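Local atomic coordinates of MHC I-like leukocyte 2 long form (Mus musculus, PDB entry 6A97), a protein that binds heparan sulfate proteoglycans on the surface of fibroblasts and belongs to the MHC class I family. Residues Lys55-Asp59 with Ser60-Glu64. Residues are numbered along the deposited sequence; the frame is centred on the assembly and turned at random.
Sequences KYNGD and SRETE
Glu62 turns its carboxylate back toward the strand it follows, where OE2 meets Lys55 and Asn57. Lys55 arrives from the opposite direction and forms a salt bridge, NZ to Glu62 OE2 at 3.5 Å; its stronger partner is an acidic side chain on the chain of another protein. Asn57 crosses Glu62 at about a right angle, amide and carboxylate planes 73° apart, and its ND2 gives OE2 a weak, bent hydrogen bond of 3.1 Å. CG of Asn57 lies anti to the backbone N (chi1 -172°), and chi2 near zero turns OD1 to the chain ahead, where it accepts Asp59 N at 3.0 Å from above the carbonyl plane, closing an Asx turn. A second bond, to His32, helps to hold OD1 and supports this orientation of the amide. Asp59 receives Arg61 N on OD1 from above the carboxylate plane, in a nearly straight bond of 3.2 Å, while its OD2 lies 3.3 Å from Arg61 NH2, over one guanidinium face, a salt bridge of charges alone. Glu62 N closes on Asp59 O at 3.0 Å. An Asx turn running into a type I beta turn, Asp59 to Glu62, thus begins the loop between antiparallel strands 51-57 and 66-68, at the alpha-1 edge of the MHC class I platform sheet.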
loop_
_atom_site.group_PDB
_atom_site.type_symbol
_atom_site.label_atom_id
_atom_site.label_comp_id
_atom_site.label_asym_id
_atom_site.label_seq_id
_atom_site.Cartn_x
_atom_site.Cartn_y
_atom_site.Cartn_z
ATOM N N LYS A 55 6.342 -12.422 27.135
ATOM C CA LYS A 55 5.657 -11.553 28.073
ATOM C C LYS A 55 5.982 -11.939 29.507
ATOM O O LYS A 55 6.007 -13.123 29.844
ATOM C CB LYS A 55 4.138 -11.609 27.886
ATOM C CG LYS A 55 3.417 -10.997 29.085
ATOM C CD LYS A 55 1.928 -11.087 29.014
ATOM C CE LYS A 55 1.417 -12.436 29.454
ATOM N NZ LYS A 55 -0.057 -12.362 29.680
ATOM N N TYR A 56 6.224 -10.937 30.344
ATOM C CA TYR A 56 6.206 -11.136 31.785
ATOM C C TYR A 56 5.283 -10.108 32.397
ATOM O O TYR A 56 5.456 -8.910 32.180
ATOM C CB TYR A 56 7.599 -11.017 32.408
ATOM C CG TYR A 56 7.559 -10.997 33.926
ATOM C CD1 TYR A 56 8.110 -9.945 34.644
ATOM C CD2 TYR A 56 6.951 -12.030 34.638
ATOM C CE1 TYR A 56 8.072 -9.923 36.030
ATOM C CE2 TYR A 56 6.901 -12.015 36.027
ATOM C CZ TYR A 56 7.469 -10.956 36.718
ATOM O OH TYR A 56 7.435 -10.920 38.096
ATOM N N ASN A 57 4.305 -10.575 33.163
ATOM C CA ASN A 57 3.379 -9.676 33.833
ATOM C C ASN A 57 3.417 -9.892 35.338
ATOM O O ASN A 57 2.908 -10.892 35.834
ATOM C CB ASN A 57 1.961 -9.879 33.297
ATOM C CG ASN A 57 0.986 -8.843 33.822
ATOM O OD1 ASN A 57 1.348 -7.980 34.624
ATOM N ND2 ASN A 57 -0.257 -8.910 33.351
ATOM N N GLY A 58 4.019 -8.952 36.058
ATOM C CA GLY A 58 4.182 -9.083 37.495
ATOM C C GLY A 58 2.951 -8.688 38.290
ATOM O O GLY A 58 3.007 -8.587 39.514
ATOM N N ASP A 59 1.843 -8.450 37.594
ATOM C CA ASP A 59 0.581 -8.133 38.253
ATOM C C ASP A 59 0.143 -9.320 39.112
ATOM O O ASP A 59 -0.031 -10.427 38.606
ATOM C CB ASP A 59 -0.492 -7.781 37.220
ATOM C CG ASP A 59 -1.811 -7.359 37.853
ATOM O OD1 ASP A 59 -1.889 -7.264 39.095
ATOM O OD2 ASP A 59 -2.775 -7.110 37.097
ATOM N N SER A 60 -0.028 -9.072 40.407
ATOM C CA SER A 60 -0.392 -10.114 41.369
ATOM C C SER A 60 -1.672 -10.854 40.994
ATOM O O SER A 60 -1.842 -12.022 41.334
ATOM C CB SER A 60 -0.548 -9.508 42.765
ATOM O OG SER A 60 0.691 -9.031 43.253
ATOM N N ARG A 61 -2.563 -10.169 40.286
ATOM C CA ARG A 61 -3.857 -10.731 39.924
ATOM C C ARG A 61 -3.802 -11.560 38.642
ATOM O O ARG A 61 -4.837 -11.976 38.122
ATOM C CB ARG A 61 -4.888 -9.610 39.776
ATOM C CG ARG A 61 -5.208 -8.895 41.084
ATOM C CD ARG A 61 -6.228 -7.780 40.892
ATOM N NE ARG A 61 -5.708 -6.696 40.060
ATOM C CZ ARG A 61 -6.018 -6.526 38.780
ATOM N NH1 ARG A 61 -6.846 -7.371 38.182
ATOM N NH2 ARG A 61 -5.499 -5.513 38.098
ATOM N N GLU A 62 -2.598 -11.804 38.134
ATOM C CA GLU A 62 -2.437 -12.589 36.913
ATOM C C GLU A 62 -2.154 -14.055 37.233
ATOM O O GLU A 62 -1.262 -14.363 38.024
ATOM C CB GLU A 62 -1.314 -12.010 36.049
ATOM C CG GLU A 62 -1.269 -12.554 34.627
ATOM C CD GLU A 62 -2.237 -11.846 33.691
ATOM O OE1 GLU A 62 -3.416 -11.665 34.064
ATOM O OE2 GLU A 62 -1.813 -11.467 32.578
ATOM N N THR A 63 -2.912 -14.953 36.611
ATOM C CA THR A 63 -2.761 -16.386 36.850
ATOM C C THR A 63 -1.645 -16.982 35.996
ATOM O O THR A 63 -1.020 -17.968 36.379
ATOM C CB THR A 63 -4.075 -17.147 36.577
ATOM O OG1 THR A 63 -4.403 -17.060 35.185
ATOM C CG2 THR A 63 -5.212 -16.558 37.403
ATOM N N GLU A 64 -1.406 -16.381 34.834
ATOM C CA GLU A 64 -0.271 -16.749 33.998
ATOM C C GLU A 64 0.673 -15.564 33.824
ATOM O O GLU A 64 0.520 -14.776 32.895
ATOM C CB GLU A 64 -0.734 -17.257 32.628
ATOM C CG GLU A 64 -2.030 -18.062 32.640
ATOM C CD GLU A 64 -2.395 -18.602 31.264
ATOM O OE1 GLU A 64 -1.483 -18.772 30.426
ATOM O OE2 GLU A 64 -3.594 -18.852 31.021
#